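Basic helix-loop-helix, putative, expressed (Oryza sativa subsp. japonica, PDB 5LW0) binds ADP-ribose through its macrodomain, the part crystallised here, and probably takes part in ADP-ribosylation-linked repair of DNA interstrand crosslinks. Local coordinates at residues 52-60 and 85-94. Sequence-based numbering, arbitrary orientation.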
loop_
_atom_site.group_PDB
_atom_site.type_symbol
_atom_site.label_atom_id
_atom_site.label_comp_id
_atom_site.label_asym_id
_atom_site.label_seq_id
_atom_site.Cartn_x
_atom_site.Cartn_y
_atom_site.Cartn_z
ATOM N N LEU A 52 9.057 9.938 8.998
ATOM C CA LEU A 52 9.252 8.443 8.980
ATOM C C LEU A 52 9.111 7.807 10.308
ATOM O O LEU A 52 8.649 6.662 10.429
ATOM C CB LEU A 52 10.643 8.094 8.409
ATOM C CG LEU A 52 11.046 8.610 7.068
ATOM C CD1 LEU A 52 12.318 7.899 6.618
ATOM C CD2 LEU A 52 9.963 8.396 6.076
ATOM N N ASP A 53 9.586 8.468 11.363
ATOM C CA ASP A 53 9.440 7.907 12.680
ATOM C C ASP A 53 7.978 7.733 13.043
ATOM O O ASP A 53 7.570 6.696 13.577
ATOM C CB ASP A 53 10.172 8.747 13.719
ATOM C CG ASP A 53 11.665 8.753 13.489
ATOM O OD1 ASP A 53 12.308 7.750 13.859
ATOM O OD2 ASP A 53 12.195 9.755 12.935
ATOM N N ARG A 54 7.186 8.792 12.842
ATOM C CA ARG A 54 5.764 8.702 13.137
ATOM C C ARG A 54 5.059 7.650 12.227
ATOM O O ARG A 54 4.255 6.871 12.711
ATOM C CB ARG A 54 5.127 10.059 12.988
ATOM C CG ARG A 54 3.630 10.111 13.260
ATOM C CD ARG A 54 3.207 9.660 14.621
ATOM N NE ARG A 54 3.827 10.365 15.668
ATOM C CZ ARG A 54 3.326 11.487 16.235
ATOM N NH1 ARG A 54 2.177 12.028 15.801
ATOM N NH2 ARG A 54 3.985 12.083 17.247
ATOM N N ALA A 55 5.387 7.680 10.951
ATOM C CA ALA A 55 4.786 6.705 9.985
ATOM C C ALA A 55 5.069 5.269 10.418
ATOM O O ALA A 55 4.168 4.406 10.359
ATOM C CB ALA A 55 5.246 6.966 8.608
ATOM N N SER A 56 6.317 4.994 10.816
ATOM C CA SER A 56 6.655 3.627 11.150
ATOM C C SER A 56 5.865 3.144 12.403
ATOM O O SER A 56 5.477 1.988 12.476
ATOM C CB SER A 56 8.192 3.467 11.288
ATOM O OG SER A 56 8.712 4.307 12.324
ATOM N N ASP A 57 5.625 4.030 13.387
ATOM C CA ASP A 57 4.823 3.691 14.508
ATOM C C ASP A 57 3.407 3.343 14.040
ATOM O O ASP A 57 2.755 2.404 14.565
ATOM C CB ASP A 57 4.649 4.913 15.471
ATOM C CG ASP A 57 5.912 5.275 16.263
ATOM O OD1 ASP A 57 6.815 4.469 16.407
ATOM O OD2 ASP A 57 5.900 6.402 16.854
ATOM N N ILE A 58 2.880 4.169 13.144
ATOM C CA ILE A 58 1.503 3.994 12.666
ATOM C C ILE A 58 1.336 2.683 11.856
ATOM O O ILE A 58 0.369 1.949 12.063
ATOM C CB ILE A 58 1.052 5.217 11.869
ATOM C CG1 ILE A 58 0.877 6.374 12.847
ATOM C CG2 ILE A 58 -0.255 4.974 11.105
ATOM C CD1 ILE A 58 0.682 7.694 12.185
ATOM N N ILE A 59 2.320 2.391 11.003
ATOM C CA ILE A 59 2.293 1.127 10.221
ATOM C C ILE A 59 2.184 -0.067 11.168
ATOM O O ILE A 59 1.329 -0.958 11.015
ATOM C CB ILE A 59 3.564 0.966 9.323
ATOM C CG1 ILE A 59 3.533 1.940 8.142
ATOM C CG2 ILE A 59 3.626 -0.450 8.740
ATOM C CD1 ILE A 59 4.856 2.170 7.471
ATOM N N VAL A 60 3.069 -0.125 12.137
ATOM C CA VAL A 60 3.132 -1.265 13.026
ATOM C C VAL A 60 1.895 -1.391 13.899
ATOM O O VAL A 60 1.363 -2.482 14.114
ATOM C CB VAL A 60 4.439 -1.259 13.851
ATOM C CG1 VAL A 60 4.387 -2.223 14.959
ATOM C CG2 VAL A 60 5.657 -1.512 12.952
ATOM N N ARG A 85 15.023 3.631 4.966
ATOM C CA ARG A 85 14.877 3.982 6.306
ATOM C C ARG A 85 13.540 3.531 6.884
ATOM O O ARG A 85 13.462 3.082 8.025
ATOM C CB ARG A 85 15.050 5.505 6.470
ATOM C CG ARG A 85 14.963 5.915 7.906
ATOM C CD ARG A 85 15.876 7.091 8.276
ATOM N NE ARG A 85 15.851 7.259 9.736
ATOM C CZ ARG A 85 15.027 8.085 10.392
ATOM N NH1 ARG A 85 14.198 8.895 9.730
ATOM N NH2 ARG A 85 15.056 8.123 11.722
ATOM N N ILE A 86 12.475 3.617 6.091
ATOM C CA ILE A 86 11.183 3.183 6.607
ATOM C C ILE A 86 11.176 1.659 6.847
ATOM O O ILE A 86 10.670 1.193 7.876
ATOM C CB ILE A 86 9.988 3.631 5.692
ATOM C CG1 ILE A 86 8.678 3.419 6.405
ATOM C CG2 ILE A 86 9.999 2.895 4.342
ATOM C CD1 ILE A 86 8.455 4.322 7.587
ATOM N N LEU A 87 11.825 0.883 5.997
ATOM C CA LEU A 87 11.889 -0.566 6.281
ATOM C C LEU A 87 12.679 -0.860 7.565
ATOM O O LEU A 87 12.281 -1.685 8.385
ATOM C CB LEU A 87 12.451 -1.375 5.102
ATOM C CG LEU A 87 11.692 -1.343 3.799
ATOM C CD1 LEU A 87 12.300 -2.337 2.818
ATOM C CD2 LEU A 87 10.221 -1.623 4.000
ATOM N N SER A 88 13.771 -0.145 7.773
ATOM C CA SER A 88 14.611 -0.353 8.953
ATOM C C SER A 88 13.866 -0.017 10.269
ATOM O O SER A 88 13.893 -0.792 11.233
ATOM C CB SER A 88 15.896 0.506 8.849
ATOM O OG SER A 88 16.735 0.267 9.958
ATOM N N LEU A 89 13.101 1.099 10.247
ATOM C CA LEU A 89 12.310 1.495 11.374
ATOM C C LEU A 89 11.209 0.546 11.646
ATOM O O LEU A 89 10.931 0.177 12.791
ATOM C CB LEU A 89 11.746 2.898 11.169
ATOM C CG LEU A 89 12.763 4.080 11.212
ATOM C CD1 LEU A 89 12.191 5.338 10.637
ATOM C CD2 LEU A 89 13.225 4.298 12.613
ATOM N N VAL A 90 10.505 0.130 10.590
ATOM C CA VAL A 90 9.416 -0.787 10.795
ATOM C C VAL A 90 9.903 -2.111 11.322
ATOM O O VAL A 90 9.279 -2.697 12.223
ATOM C CB VAL A 90 8.577 -0.918 9.522
ATOM C CG1 VAL A 90 7.650 -2.095 9.587
ATOM C CG2 VAL A 90 7.795 0.363 9.287
ATOM N N LYS A 91 11.011 -2.605 10.800
ATOM C CA LYS A 91 11.578 -3.903 11.329
ATOM C C LYS A 91 11.827 -3.803 12.845
ATOM O O LYS A 91 11.505 -4.708 13.582
ATOM C CB LYS A 91 12.876 -4.258 10.602
ATOM C CG LYS A 91 12.644 -4.812 9.250
ATOM C CD LYS A 91 13.910 -5.497 8.755
ATOM C CE LYS A 91 14.490 -4.794 7.635
ATOM N NZ LYS A 91 15.784 -5.444 7.207
ATOM N N GLU A 92 12.431 -2.700 13.274
ATOM C CA GLU A 92 12.810 -2.514 14.686
ATOM C C GLU A 92 11.565 -2.500 15.567
ATOM O O GLU A 92 11.479 -3.214 16.570
ATOM C CB GLU A 92 13.483 -1.160 14.869
ATOM C CG GLU A 92 14.920 -1.068 14.512
ATOM C CD GLU A 92 15.454 0.364 14.645
ATOM O OE1 GLU A 92 14.674 1.268 15.030
ATOM O OE2 GLU A 92 16.650 0.580 14.367
ATOM N N LYS A 93 10.560 -1.780 15.103
ATOM C CA LYS A 93 9.333 -1.636 15.845
ATOM C C LYS A 93 8.476 -2.888 15.820
ATOM O O LYS A 93 7.845 -3.223 16.832
ATOM C CB LYS A 93 8.567 -0.422 15.377
ATOM C CG LYS A 93 9.378 0.860 15.637
ATOM C CD LYS A 93 8.770 2.083 15.035
ATOM C CE LYS A 93 9.666 3.283 15.403
ATOM N NZ LYS A 93 9.122 4.571 14.963
ATOM N N ALA A 94 8.448 -3.611 14.679
ATOM C CA ALA A 94 7.708 -4.810 14.633
ATOM C C ALA A 94 8.272 -5.865 15.575
ATOM O O ALA A 94 7.528 -6.602 16.188
ATOM C CB ALA A 94 7.669 -5.346 13.220
HETATM O O HOH W 1 11.124 6.329 15.538
#
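Lys93 reaches from helix 85-96 across to helix 52-69 with its chain straight beyond CG, and its ammonium group ends among Asp53, Ser56 and Asp57. NZ donates to Ser56 OG at 2.7 Å and forms a salt bridge with Asp57 OD1, also at 2.7 Å, meeting that oxygen from above the carboxylate plane. A water accepts from the same NZ and donates to Asp53 OD1, tying in a second acidic side chain. With an alanine in place of Lys93, the Asp57 carboxylate would probably lose its charge partner across this interface, and Ser56 OG and the bridging water their shared donor. Beside these polar groups the helices pack knobs-into-holes at a crossing angle of -47°; they belong to two successive beta-alpha-beta crossovers, linking strands 37-40, 74-79 and 104-108 of the macrodomain sheet. Ser56 fits among Ile86, Leu89, Val90 and Lys93, its CB 3.7 Å from Val90 CG2. In return Ile86, with CG1 anti to the backbone N (chi1 -168°), sends CD1 between Leu52, Ala55 and Ser56; its nearest side-chain atom is about 4 Å from the bound ADP-ribose. Val60 CG2 rests on Val90 CG1 and Lys93 CB. At the other end, Leu52 CD1 lies 3.5 Å from Arg85 CG, while Leu89 CD1 sits over the centre of one guanidinium face. Asp53 OD1 makes a long salt bridge to Arg85 NH2 (3.5 Å), the carboxylate and guanidinium planes turned 68° apart.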